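Local atomic coordinates of cytoplasmic export protein 1 (Saccharomyces cerevisiae, PDB entry 3VWA), a protein that binds tRNA and takes part in nuclear tRNA export at the nuclear pore complex, probably passing aminoacylated tRNAs on towards translation. Residues Phe107-Gly112 / Ser197-Ser202; Ser237-Asn242 / Arg273-Asn278; Ile241-Glu246 / Asn286-Glu291; Asn267-Ser272 / Leu329-Glu334. All blocks are in the same frame, centred on the assembly; numbering follows the deposited sequence.

In the fold
The four contacts run from the kinase-like domain into the helical part that follows it. Interaction 1, wholly buried, lies inside that domain and joins helix 106-122 to the end of helix 186-198. Interactions 2 and 3 are also buried and apolar, and both use helix 239-248, the first against the loop after helix 255-271, the second against helix 283-303. N238 ties interaction 2 to interaction 1 by probable hydrogen bonds to E110 and to the carbonyl of F107. Interaction 4, between helices 255-271 and 321-335, is partly buried and has a polar centre; R273 of interaction 2 reaches its D330 and E334 through salt bridges.

Interaction 1 of 4, residues Phe107-Gly112 / Ser197-Ser202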
loop_
_atom_site.group_PDB
_atom_site.type_symbol
_atom_site.label_atom_id
_atom_site.label_comp_id
_atom_site.label_asym_id
_atom_site.label_seq_id
_atom_site.Cartn_x
_atom_site.Cartn_y
_atom_site.Cartn_z
ATOM N N PHE A 107 -10.144 -17.490 -1.120
ATOM C CA PHE A 107 -9.489 -17.557 -2.431
ATOM C C PHE A 107 -7.984 -17.373 -2.235
ATOM O O PHE A 107 -7.198 -18.031 -2.910
ATOM C CB PHE A 107 -10.029 -16.487 -3.422
ATOM C CG PHE A 107 -11.490 -16.672 -3.763
ATOM C CD1 PHE A 107 -11.977 -17.895 -4.252
ATOM C CD2 PHE A 107 -12.386 -15.626 -3.584
ATOM C CE1 PHE A 107 -13.324 -18.053 -4.568
ATOM C CE2 PHE A 107 -13.740 -15.784 -3.882
ATOM C CZ PHE A 107 -14.211 -16.984 -4.383
ATOM N N GLY A 108 -7.621 -16.508 -1.282
ATOM C CA GLY A 108 -6.227 -16.316 -0.851
ATOM C C GLY A 108 -5.543 -17.600 -0.443
ATOM O O GLY A 108 -4.451 -17.954 -0.966
ATOM N N VAL A 109 -6.171 -18.292 0.529
ATOM C CA VAL A 109 -5.605 -19.473 1.170
ATOM C C VAL A 109 -5.469 -20.539 0.064
ATOM O O VAL A 109 -4.464 -21.233 -0.021
ATOM C CB VAL A 109 -6.557 -19.991 2.331
ATOM C CG1 VAL A 109 -6.071 -21.317 2.953
ATOM C CG2 VAL A 109 -6.750 -18.948 3.426
ATOM N N GLU A 110 -6.479 -20.650 -0.786
ATOM C CA GLU A 110 -6.484 -21.617 -1.850
ATOM C C GLU A 110 -5.383 -21.295 -2.890
ATOM O O GLU A 110 -4.741 -22.188 -3.406
ATOM C CB GLU A 110 -7.869 -21.664 -2.558
ATOM C CG GLU A 110 -8.999 -22.382 -1.803
ATOM C CD GLU A 110 -10.387 -22.028 -2.339
ATOM O OE1 GLU A 110 -10.532 -21.847 -3.583
ATOM O OE2 GLU A 110 -11.327 -21.931 -1.517
ATOM N N LEU A 111 -5.218 -20.023 -3.204
ATOM C CA LEU A 111 -4.112 -19.567 -4.060
ATOM C C LEU A 111 -2.749 -19.968 -3.487
ATOM O O LEU A 111 -1.930 -20.508 -4.203
ATOM C CB LEU A 111 -4.203 -18.060 -4.291
ATOM C CG LEU A 111 -3.540 -17.388 -5.522
ATOM C CD1 LEU A 111 -2.505 -16.390 -5.079
ATOM C CD2 LEU A 111 -2.998 -18.310 -6.614
ATOM N N GLY A 112 -2.534 -19.792 -2.183
ATOM C CA GLY A 112 -1.226 -20.160 -1.602
ATOM C C GLY A 112 -1.010 -21.652 -1.663
ATOM O O GLY A 112 0.059 -22.154 -2.021
ATOM N N SER A 197 -4.165 -27.555 8.665
ATOM C CA SER A 197 -3.794 -26.452 9.566
ATOM C C SER A 197 -4.118 -25.090 8.939
ATOM O O SER A 197 -4.421 -24.147 9.653
ATOM C CB SER A 197 -2.313 -26.484 9.968
ATOM O OG SER A 197 -1.864 -27.804 10.198
ATOM N N LEU A 198 -4.040 -24.999 7.611
ATOM C CA LEU A 198 -4.360 -23.764 6.893
ATOM C C LEU A 198 -5.844 -23.451 6.903
ATOM O O LEU A 198 -6.224 -22.281 6.971
ATOM C CB LEU A 198 -3.876 -23.849 5.436
ATOM C CG LEU A 198 -2.350 -23.641 5.319
ATOM C CD1 LEU A 198 -1.724 -24.143 4.028
ATOM C CD2 LEU A 198 -1.992 -22.170 5.539
HETATM N N MSE A 199 -6.676 -24.500 6.848
HETATM C CA MSE A 199 -8.103 -24.367 6.583
HETATM C C MSE A 199 -8.835 -25.206 7.596
HETATM O O MSE A 199 -8.823 -26.436 7.479
HETATM C CB MSE A 199 -8.339 -25.031 5.223
HETATM C CG MSE A 199 -9.124 -24.239 4.188
HETATM SE SE MSE A 199 -8.529 -24.753 2.353
HETATM C CE MSE A 199 -8.928 -22.999 1.588
ATOM N N ALA A 200 -9.460 -24.575 8.601
ATOM C CA ALA A 200 -10.320 -25.285 9.584
ATOM C C ALA A 200 -11.506 -26.054 8.921
ATOM O O ALA A 200 -12.040 -25.602 7.897
ATOM C CB ALA A 200 -10.819 -24.310 10.660
ATOM N N PRO A 201 -11.912 -27.221 9.488
ATOM C CA PRO A 201 -12.932 -28.108 8.860
ATOM C C PRO A 201 -14.256 -27.464 8.412
ATOM O O PRO A 201 -14.943 -28.038 7.559
ATOM C CB PRO A 201 -13.186 -29.174 9.935
ATOM C CG PRO A 201 -11.887 -29.254 10.674
ATOM C CD PRO A 201 -11.357 -27.837 10.715
ATOM N N SER A 202 -14.607 -26.305 8.978
ATOM C CA SER A 202 -15.754 -25.514 8.495
ATOM C C SER A 202 -15.418 -24.510 7.366
ATOM O O SER A 202 -16.317 -23.882 6.804
ATOM C CB SER A 202 -16.488 -24.829 9.660
ATOM O OG SER A 202 -17.604 -25.614 10.090
#
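Inside the kinase-like domain, helix 106-122 packs on the C-terminal end of helix 186-198, where V109 meets L198 and M199, and E110 meets M199. M199, a selenomethionine, is the first residue to leave helical geometry, and its side chain, extended beyond CG, runs antiparallel to that of V109. The methyl at its end does the touching: M199 CE lies 3.6 Å from V109 CG1 and 3.4 Å from E110 CG. A chi1 of 175° swings V109 CG1 away from the backbone nitrogen, and V109 CG1 also lies 4.2 Å from L198 CB. E110 crosses M199 at about a right angle and offers its methylene, while its carboxylate has polar partners of its own: K106 in a salt bridge through OE2 and N238 in a hydrogen bond through OE1. I113, one turn on from V109, also packs on L198 and M199. The join is therefore one of dispersion forces between apolar groups; the E110 carboxylate, if ionised, is probably balanced by K106, not across this contact.

Interaction 2 of 4, residues Ser237-Asn242 / Arg273-Asn278; sequences SNPLIN and REIFRN
The start of helix 239-248 faces a 3-10 turn at 273-275, the backbones coming closest at L240 and I275, whose CA atoms are 7.7 Å apart. L240 and I275 lie alongside each other, pointing opposite ways, and the two methyls of L240 divide the work. L240 CD1 rests 3.5 Å from I275 O, whereas L240 CD2 lies 3.7 Å from I275 CD1 and meets the F276 ring obliquely at CE1. The contact sets the opening of helix 239-248 against the connection between helices 255-271 and 283-303. That helix begins with an N-cap: N238 OD1 accepts from I241 N at 3.0 Å, the donor lying well above the carbonyl plane, and weakly from L240 N. I275 CG1 sits between the backbone N and the carbonyl carbon (chi1 74°), which sends CD1 out to L240 and to P239, with P239 CG at 4.0 Å from I275 CD1. CG1 of I275 also covers one face of the F276 ring, off toward the rim. F107 of helix 106-122 packs against P239, L240 and I275, and N105 ND2 donates to I275 O.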
loop_
_atom_site.group_PDB
_atom_site.type_symbol
_atom_site.label_atom_id
_atom_site.label_comp_id
_atom_site.label_asym_id
_atom_site.label_seq_id
_atom_site.Cartn_x
_atom_site.Cartn_y
_atom_site.Cartn_z
ATOM N N SER A 237 -13.451 -22.159 -9.937
ATOM C CA SER A 237 -14.152 -20.942 -9.485
ATOM C C SER A 237 -13.198 -19.855 -8.939
ATOM O O SER A 237 -13.559 -18.671 -8.945
ATOM C CB SER A 237 -15.150 -21.276 -8.344
ATOM O OG SER A 237 -16.291 -21.953 -8.868
ATOM N N ASN A 238 -12.008 -20.251 -8.471
ATOM C CA ASN A 238 -11.158 -19.318 -7.786
ATOM C C ASN A 238 -10.603 -18.324 -8.807
ATOM O O ASN A 238 -9.796 -18.689 -9.652
ATOM C CB ASN A 238 -10.059 -20.074 -7.070
ATOM C CG ASN A 238 -9.242 -19.179 -6.180
ATOM O OD1 ASN A 238 -8.950 -18.046 -6.521
ATOM N ND2 ASN A 238 -8.884 -19.686 -5.027
ATOM N N PRO A 239 -11.068 -17.068 -8.756
ATOM C CA PRO A 239 -10.642 -16.040 -9.674
ATOM C C PRO A 239 -9.192 -15.598 -9.400
ATOM O O PRO A 239 -8.561 -15.023 -10.271
ATOM C CB PRO A 239 -11.598 -14.875 -9.380
ATOM C CG PRO A 239 -12.062 -15.102 -7.965
ATOM C CD PRO A 239 -12.015 -16.567 -7.732
ATOM N N LEU A 240 -8.681 -15.828 -8.203
ATOM C CA LEU A 240 -7.296 -15.456 -7.941
ATOM C C LEU A 240 -6.357 -16.518 -8.542
ATOM O O LEU A 240 -5.326 -16.193 -9.029
ATOM C CB LEU A 240 -7.042 -15.280 -6.445
ATOM C CG LEU A 240 -7.678 -14.030 -5.830
ATOM C CD1 LEU A 240 -7.216 -13.848 -4.392
ATOM C CD2 LEU A 240 -7.396 -12.759 -6.641
ATOM N N ILE A 241 -6.755 -17.778 -8.558
ATOM C CA ILE A 241 -5.907 -18.789 -9.156
ATOM C C ILE A 241 -5.652 -18.468 -10.649
ATOM O O ILE A 241 -4.496 -18.461 -11.114
ATOM C CB ILE A 241 -6.498 -20.191 -8.959
ATOM C CG1 ILE A 241 -6.344 -20.577 -7.489
ATOM C CG2 ILE A 241 -5.780 -21.207 -9.852
ATOM C CD1 ILE A 241 -6.783 -21.984 -7.176
ATOM N N ASN A 242 -6.730 -18.153 -11.373
ATOM C CA ASN A 242 -6.617 -17.754 -12.779
ATOM C C ASN A 242 -5.884 -16.421 -12.945
ATOM O O ASN A 242 -5.066 -16.247 -13.830
ATOM C CB ASN A 242 -8.000 -17.664 -13.435
ATOM C CG ASN A 242 -8.743 -19.006 -13.430
ATOM O OD1 ASN A 242 -9.507 -19.308 -12.504
ATOM N ND2 ASN A 242 -8.491 -19.837 -14.460
ATOM N N ARG A 273 -14.272 -6.514 -5.175
ATOM C CA ARG A 273 -13.249 -5.840 -4.368
ATOM C C ARG A 273 -12.688 -6.703 -3.244
ATOM O O ARG A 273 -11.447 -6.723 -2.990
ATOM C CB ARG A 273 -13.856 -4.531 -3.873
ATOM C CG ARG A 273 -12.967 -3.637 -3.045
ATOM C CD ARG A 273 -11.782 -3.195 -3.884
ATOM N NE ARG A 273 -10.843 -2.370 -3.150
ATOM C CZ ARG A 273 -9.903 -2.804 -2.333
ATOM N NH1 ARG A 273 -9.791 -4.097 -2.096
ATOM N NH2 ARG A 273 -9.046 -1.936 -1.768
ATOM N N GLU A 274 -13.580 -7.454 -2.564
ATOM C CA GLU A 274 -13.168 -8.211 -1.352
ATOM C C GLU A 274 -12.078 -9.237 -1.635
ATOM O O GLU A 274 -11.294 -9.646 -0.732
ATOM C CB GLU A 274 -14.431 -8.868 -0.633
ATOM C CG GLU A 274 -15.179 -9.998 -1.391
ATOM C CD GLU A 274 -15.927 -9.573 -2.672
ATOM O OE1 GLU A 274 -16.044 -8.362 -2.960
ATOM O OE2 GLU A 274 -16.443 -10.449 -3.429
ATOM N N ILE A 275 -11.966 -9.681 -2.881
ATOM C CA ILE A 275 -11.023 -10.758 -3.108
ATOM C C ILE A 275 -9.558 -10.258 -2.990
ATOM O O ILE A 275 -8.666 -11.029 -2.827
ATOM C CB ILE A 275 -11.246 -11.533 -4.411
ATOM C CG1 ILE A 275 -10.772 -10.656 -5.617
ATOM C CG2 ILE A 275 -12.709 -12.086 -4.498
ATOM C CD1 ILE A 275 -10.796 -11.425 -6.922
ATOM N N PHE A 276 -9.360 -8.967 -2.946
ATOM C CA PHE A 276 -8.020 -8.431 -2.785
ATOM C C PHE A 276 -7.749 -8.004 -1.329
ATOM O O PHE A 276 -6.735 -7.341 -1.047
ATOM C CB PHE A 276 -7.839 -7.242 -3.740
ATOM C CG PHE A 276 -8.013 -7.609 -5.169
ATOM C CD1 PHE A 276 -7.040 -8.345 -5.830
ATOM C CD2 PHE A 276 -9.166 -7.250 -5.861
ATOM C CE1 PHE A 276 -7.214 -8.710 -7.174
ATOM C CE2 PHE A 276 -9.344 -7.576 -7.205
ATOM C CZ PHE A 276 -8.362 -8.314 -7.868
ATOM N N ARG A 277 -8.592 -8.430 -0.393
ATOM C CA ARG A 277 -8.356 -8.047 1.030
ATOM C C ARG A 277 -7.970 -9.266 1.775
ATOM O O ARG A 277 -8.344 -10.350 1.360
ATOM C CB ARG A 277 -9.629 -7.518 1.687
ATOM C CG ARG A 277 -10.090 -6.186 1.171
ATOM C CD ARG A 277 -11.173 -5.552 2.035
ATOM N NE ARG A 277 -11.462 -4.249 1.430
ATOM C CZ ARG A 277 -12.618 -3.924 0.868
ATOM N NH1 ARG A 277 -12.768 -2.717 0.306
ATOM N NH2 ARG A 277 -13.636 -4.796 0.898
ATOM N N ASN A 278 -7.216 -9.098 2.864
ATOM C CA ASN A 278 -6.806 -10.212 3.727
ATOM C C ASN A 278 -5.964 -11.206 2.952
ATOM O O ASN A 278 -6.008 -12.401 3.222
ATOM C CB ASN A 278 -8.017 -10.939 4.323
ATOM C CG ASN A 278 -8.854 -10.029 5.203
ATOM O OD1 ASN A 278 -9.975 -9.715 4.870
ATOM N ND2 ASN A 278 -8.267 -9.540 6.282
#

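Interaction 3 of 4, residues Ile241-Glu246 / Asn286-Glu291; sequences INFYQE and NFIIPE
F243 and Y244 of helix 239-248 face I288 and F287 of helix 283-303 across a wide gap between backbones, the nearest CA atoms, those of Y244 and I288, being 9.6 Å apart. Helix 283-303 is irregular here, with a wider pi-type turn at 286-288 and a kink at P290, whose nitrogen makes no bond to the preceding turn. Long side chains bridge the distance, in helix-helix packing within the helical region that follows the kinase-like domain. The first torsion of F243, 174°, carries its ring toward the other helix, and I288 comes to it obliquely. I288 CD1 arrives at the edge of that ring, near its plane, 4.0 Å from F243 CE2. The second pair is looser: Y244 CE1 and F287 CE2 are 4.4 Å apart, the rings meeting obliquely. Neighbours close round the pairs. F243 also touches M262 and L265 of helix 255-271, and L265 reaches I288 as well; L247, on the same helix as F243 and one turn beyond it, lies against both F287 and I288; L111 and Q115 of helix 106-122 touch Y244. Between these two helices, then, attraction comes from dispersion between the I288 methyl and the F243 ring edge, and between the obliquely set Y244 and F287 rings, while a cation-pi pair with K141 probably adds an electrostatic component on F287.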
loop_
_atom_site.group_PDB
_atom_site.type_symbol
_atom_site.label_atom_id
_atom_site.label_comp_id
_atom_site.label_asym_id
_atom_site.label_seq_id
_atom_site.Cartn_x
_atom_site.Cartn_y
_atom_site.Cartn_z
ATOM N N ILE A 241 -6.755 -17.778 -8.558
ATOM C CA ILE A 241 -5.907 -18.789 -9.156
ATOM C C ILE A 241 -5.652 -18.468 -10.649
ATOM O O ILE A 241 -4.496 -18.461 -11.114
ATOM C CB ILE A 241 -6.498 -20.191 -8.959
ATOM C CG1 ILE A 241 -6.344 -20.577 -7.489
ATOM C CG2 ILE A 241 -5.780 -21.207 -9.852
ATOM C CD1 ILE A 241 -6.783 -21.984 -7.176
ATOM N N ASN A 242 -6.730 -18.153 -11.373
ATOM C CA ASN A 242 -6.617 -17.754 -12.779
ATOM C C ASN A 242 -5.884 -16.421 -12.945
ATOM O O ASN A 242 -5.066 -16.247 -13.830
ATOM C CB ASN A 242 -8.000 -17.664 -13.435
ATOM C CG ASN A 242 -8.743 -19.006 -13.430
ATOM O OD1 ASN A 242 -9.507 -19.308 -12.504
ATOM N ND2 ASN A 242 -8.491 -19.837 -14.460
ATOM N N PHE A 243 -6.195 -15.446 -12.121
ATOM C CA PHE A 243 -5.574 -14.164 -12.351
ATOM C C PHE A 243 -4.030 -14.215 -12.136
ATOM O O PHE A 243 -3.252 -13.614 -12.887
ATOM C CB PHE A 243 -6.267 -13.088 -11.556
ATOM C CG PHE A 243 -5.598 -11.772 -11.631
ATOM C CD1 PHE A 243 -5.677 -11.009 -12.789
ATOM C CD2 PHE A 243 -4.807 -11.334 -10.583
ATOM C CE1 PHE A 243 -5.012 -9.824 -12.858
ATOM C CE2 PHE A 243 -4.162 -10.126 -10.631
ATOM C CZ PHE A 243 -4.260 -9.368 -11.779
ATOM N N TYR A 244 -3.620 -14.987 -11.147
ATOM C CA TYR A 244 -2.261 -15.157 -10.821
ATOM C C TYR A 244 -1.480 -15.793 -12.010
ATOM O O TYR A 244 -0.394 -15.402 -12.304
ATOM C CB TYR A 244 -2.191 -16.022 -9.571
ATOM C CG TYR A 244 -0.791 -16.444 -9.224
ATOM C CD1 TYR A 244 0.132 -15.516 -8.721
ATOM C CD2 TYR A 244 -0.382 -17.754 -9.424
ATOM C CE1 TYR A 244 1.415 -15.886 -8.413
ATOM C CE2 TYR A 244 0.905 -18.149 -9.111
ATOM C CZ TYR A 244 1.792 -17.179 -8.603
ATOM O OH TYR A 244 3.060 -17.529 -8.253
ATOM N N GLN A 245 -2.062 -16.762 -12.682
ATOM C CA GLN A 245 -1.475 -17.317 -13.864
ATOM C C GLN A 245 -1.232 -16.280 -14.987
ATOM O O GLN A 245 -0.169 -16.319 -15.631
ATOM C CB GLN A 245 -2.284 -18.522 -14.361
ATOM C CG GLN A 245 -1.694 -19.198 -15.581
ATOM C CD GLN A 245 -2.610 -20.228 -16.219
ATOM O OE1 GLN A 245 -3.393 -20.901 -15.536
ATOM N NE2 GLN A 245 -2.503 -20.369 -17.539
ATOM N N GLU A 246 -2.206 -15.390 -15.216
ATOM C CA GLU A 246 -2.056 -14.270 -16.142
ATOM C C GLU A 246 -0.907 -13.380 -15.709
ATOM O O GLU A 246 -0.044 -13.026 -16.521
ATOM C CB GLU A 246 -3.320 -13.386 -16.182
ATOM C CG GLU A 246 -4.513 -13.924 -16.929
ATOM C CD GLU A 246 -5.719 -13.010 -16.761
ATOM O OE1 GLU A 246 -5.821 -11.982 -17.462
ATOM O OE2 GLU A 246 -6.587 -13.326 -15.917
ATOM N N ASN A 286 3.887 -5.592 -4.039
ATOM C CA ASN A 286 5.124 -5.758 -4.789
ATOM C C ASN A 286 4.968 -6.516 -6.092
ATOM O O ASN A 286 5.949 -6.751 -6.762
ATOM C CB ASN A 286 6.199 -6.456 -3.930
ATOM C CG ASN A 286 6.506 -5.690 -2.649
ATOM O OD1 ASN A 286 6.534 -4.457 -2.638
ATOM N ND2 ASN A 286 6.642 -6.409 -1.555
ATOM N N PHE A 287 3.758 -6.910 -6.461
ATOM C CA PHE A 287 3.578 -7.576 -7.743
ATOM C C PHE A 287 2.549 -6.778 -8.504
ATOM O O PHE A 287 2.871 -6.141 -9.533
ATOM C CB PHE A 287 3.119 -9.041 -7.550
ATOM C CG PHE A 287 3.416 -9.940 -8.712
ATOM C CD1 PHE A 287 3.799 -9.422 -9.944
ATOM C CD2 PHE A 287 3.266 -11.332 -8.587
ATOM C CE1 PHE A 287 4.038 -10.259 -11.020
ATOM C CE2 PHE A 287 3.529 -12.177 -9.662
ATOM C CZ PHE A 287 3.908 -11.639 -10.878
ATOM N N ILE A 288 1.309 -6.768 -7.993
ATOM C CA ILE A 288 0.233 -6.102 -8.724
ATOM C C ILE A 288 0.470 -4.593 -8.969
ATOM O O ILE A 288 0.424 -4.122 -10.121
ATOM C CB ILE A 288 -1.169 -6.389 -8.101
ATOM C CG1 ILE A 288 -1.467 -7.884 -8.123
ATOM C CG2 ILE A 288 -2.233 -5.637 -8.845
ATOM C CD1 ILE A 288 -2.713 -8.301 -7.351
ATOM N N ILE A 289 0.706 -3.836 -7.898
ATOM C CA ILE A 289 0.831 -2.377 -8.007
ATOM C C ILE A 289 1.965 -1.891 -8.947
ATOM O O ILE A 289 1.751 -0.991 -9.747
ATOM C CB ILE A 289 0.970 -1.680 -6.621
ATOM C CG1 ILE A 289 -0.363 -1.687 -5.815
ATOM C CG2 ILE A 289 1.325 -0.244 -6.814
ATOM C CD1 ILE A 289 -0.181 -1.214 -4.377
ATOM N N PRO A 290 3.196 -2.414 -8.786
ATOM C CA PRO A 290 4.247 -1.984 -9.651
ATOM C C PRO A 290 4.010 -2.364 -11.106
ATOM O O PRO A 290 4.351 -1.564 -11.968
ATOM C CB PRO A 290 5.530 -2.673 -9.092
ATOM C CG PRO A 290 5.121 -3.490 -7.933
ATOM C CD PRO A 290 3.633 -3.368 -7.740
ATOM N N GLU A 291 3.428 -3.533 -11.395
ATOM C CA GLU A 291 3.063 -3.850 -12.793
ATOM C C GLU A 291 1.997 -2.912 -13.381
ATOM O O GLU A 291 2.150 -2.434 -14.530
ATOM C CB GLU A 291 2.612 -5.323 -12.963
ATOM C CG GLU A 291 3.660 -6.363 -12.572
ATOM C CD GLU A 291 4.889 -6.421 -13.499
ATOM O OE1 GLU A 291 5.107 -5.511 -14.355
ATOM O OE2 GLU A 291 5.651 -7.404 -13.386
#

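Interaction 4 of 4, residues Asn267-Ser272 / Leu329-Glu334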
loop_
_atom_site.group_PDB
_atom_site.type_symbol
_atom_site.label_atom_id
_atom_site.label_comp_id
_atom_site.label_asym_id
_atom_site.label_seq_id
_atom_site.Cartn_x
_atom_site.Cartn_y
_atom_site.Cartn_z
ATOM N N ASN A 267 -11.788 -5.524 -13.617
ATOM C CA ASN A 267 -13.182 -6.017 -13.535
ATOM C C ASN A 267 -13.414 -6.770 -12.239
ATOM O O ASN A 267 -14.498 -6.701 -11.639
ATOM C CB ASN A 267 -13.537 -6.956 -14.662
ATOM C CG ASN A 267 -13.931 -6.229 -15.922
ATOM O OD1 ASN A 267 -13.524 -6.637 -17.007
ATOM N ND2 ASN A 267 -14.750 -5.163 -15.803
ATOM N N LEU A 268 -12.406 -7.538 -11.865
ATOM C CA LEU A 268 -12.374 -8.156 -10.557
ATOM C C LEU A 268 -12.377 -7.158 -9.394
ATOM O O LEU A 268 -12.988 -7.426 -8.338
ATOM C CB LEU A 268 -11.105 -8.962 -10.429
ATOM C CG LEU A 268 -10.955 -10.239 -11.219
ATOM C CD1 LEU A 268 -9.534 -10.720 -10.938
ATOM C CD2 LEU A 268 -12.009 -11.303 -10.817
ATOM N N TYR A 269 -11.625 -6.056 -9.549
ATOM C CA TYR A 269 -11.669 -4.965 -8.565
ATOM C C TYR A 269 -13.042 -4.297 -8.450
ATOM O O TYR A 269 -13.501 -4.022 -7.351
ATOM C CB TYR A 269 -10.626 -3.901 -8.886
ATOM C CG TYR A 269 -10.551 -2.697 -7.952
ATOM C CD1 TYR A 269 -11.318 -1.555 -8.186
ATOM C CD2 TYR A 269 -9.647 -2.666 -6.914
ATOM C CE1 TYR A 269 -11.220 -0.438 -7.388
ATOM C CE2 TYR A 269 -9.505 -1.543 -6.148
ATOM C CZ TYR A 269 -10.301 -0.446 -6.376
ATOM O OH TYR A 269 -10.162 0.689 -5.610
ATOM N N LEU A 270 -13.686 -4.036 -9.586
ATOM C CA LEU A 270 -15.071 -3.548 -9.617
ATOM C C LEU A 270 -16.150 -4.553 -9.071
ATOM O O LEU A 270 -16.968 -4.183 -8.177
ATOM C CB LEU A 270 -15.418 -3.060 -11.019
ATOM C CG LEU A 270 -14.576 -1.852 -11.475
ATOM C CD1 LEU A 270 -15.024 -1.408 -12.874
ATOM C CD2 LEU A 270 -14.649 -0.690 -10.450
ATOM N N GLU A 271 -16.098 -5.807 -9.542
ATOM C CA GLU A 271 -17.142 -6.789 -9.250
ATOM C C GLU A 271 -16.956 -7.551 -7.914
ATOM O O GLU A 271 -17.943 -8.085 -7.382
ATOM C CB GLU A 271 -17.322 -7.826 -10.381
ATOM C CG GLU A 271 -17.237 -7.305 -11.828
ATOM C CD GLU A 271 -18.572 -6.930 -12.459
ATOM O OE1 GLU A 271 -19.148 -5.884 -12.073
ATOM O OE2 GLU A 271 -19.036 -7.680 -13.369
ATOM N N SER A 272 -15.710 -7.679 -7.444
ATOM C CA SER A 272 -15.348 -8.373 -6.173
ATOM C C SER A 272 -14.129 -7.770 -5.521
ATOM O O SER A 272 -13.098 -8.430 -5.316
ATOM C CB SER A 272 -15.098 -9.867 -6.321
ATOM O OG SER A 272 -14.971 -10.246 -7.665
ATOM N N LEU A 329 -4.030 4.218 -6.714
ATOM C CA LEU A 329 -4.139 5.229 -5.634
ATOM C C LEU A 329 -4.839 4.646 -4.440
ATOM O O LEU A 329 -4.417 4.896 -3.314
ATOM C CB LEU A 329 -4.921 6.484 -6.052
ATOM C CG LEU A 329 -4.293 7.391 -7.087
ATOM C CD1 LEU A 329 -5.354 8.349 -7.657
ATOM C CD2 LEU A 329 -3.104 8.079 -6.434
ATOM N N ASP A 330 -5.902 3.891 -4.703
ATOM C CA ASP A 330 -6.585 3.099 -3.666
ATOM C C ASP A 330 -5.672 2.097 -2.994
ATOM O O ASP A 330 -5.504 2.116 -1.791
ATOM C CB ASP A 330 -7.825 2.347 -4.212
ATOM C CG ASP A 330 -8.562 1.528 -3.112
ATOM O OD1 ASP A 330 -9.243 0.535 -3.452
ATOM O OD2 ASP A 330 -8.503 1.878 -1.906
ATOM N N LEU A 331 -5.056 1.211 -3.759
ATOM C CA LEU A 331 -4.345 0.105 -3.113
ATOM C C LEU A 331 -3.046 0.536 -2.436
ATOM O O LEU A 331 -2.645 -0.091 -1.458
ATOM C CB LEU A 331 -4.090 -1.029 -4.090
ATOM C CG LEU A 331 -5.335 -1.772 -4.574
ATOM C CD1 LEU A 331 -4.871 -2.818 -5.554
ATOM C CD2 LEU A 331 -6.121 -2.404 -3.421
ATOM N N THR A 332 -2.375 1.544 -3.002
ATOM C CA THR A 332 -1.109 2.064 -2.441
ATOM C C THR A 332 -1.449 2.682 -1.098
ATOM O O THR A 332 -0.791 2.395 -0.104
ATOM C CB THR A 332 -0.391 3.146 -3.305
ATOM O OG1 THR A 332 -1.323 4.102 -3.801
ATOM C CG2 THR A 332 0.359 2.527 -4.517
ATOM N N SER A 333 -2.499 3.485 -1.068
ATOM C CA SER A 333 -2.937 4.098 0.177
ATOM C C SER A 333 -3.328 3.033 1.196
ATOM O O SER A 333 -2.866 3.073 2.324
ATOM C CB SER A 333 -4.100 5.060 -0.050
ATOM O OG SER A 333 -4.718 5.390 1.199
ATOM N N GLU A 334 -4.171 2.080 0.788
ATOM C CA GLU A 334 -4.648 1.083 1.710
ATOM C C GLU A 334 -3.484 0.324 2.350
ATOM O O GLU A 334 -3.522 0.034 3.546
ATOM C CB GLU A 334 -5.616 0.094 1.047
ATOM C CG GLU A 334 -6.093 -0.942 2.069
ATOM C CD GLU A 334 -6.686 -2.193 1.431
ATOM O OE1 GLU A 334 -7.699 -2.091 0.717
ATOM O OE2 GLU A 334 -6.160 -3.296 1.663
#
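The polar part of this contact is a single hydrogen bond from Y269 of helix 255-271 to D330 of helix 321-335. Y269 OH donates to D330 OD1 at a modelled distance of 2.4 Å, very short for such a pair, so the exact length is doubtful. OD1 approaches the ring at its edge, near its plane, and the carboxylate is turned 74° against the ring. Both side chains leave the backbone with CG opposite the main-chain nitrogen (chi1 180° for Y269 and -179° for D330), and this extended placing lets the phenol and the carboxylate meet although the nearest CA atoms, those of Y269 and L331, stand 10.4 Å apart. The same oxygen, OD1, is also held by a salt bridge from R273 NH2, and R273 NH2 reaches E334 OE1 one turn further along helix 321-335. A cationic neighbour of this kind would probably favour the charged form of D330. The apolar part is slight: L331 CD2 touches the ring edge, 4.4 Å from Y269 CE2. L331 also packs on I284 and I289 of helix 283-303, which lies between the two helices in sequence. The contact thus links helices that are not consecutive in the chain, consistent with the stacked helical packing of a HEAT-type solenoid, and it lies ahead of the HEAT repeats that begin at residue 381.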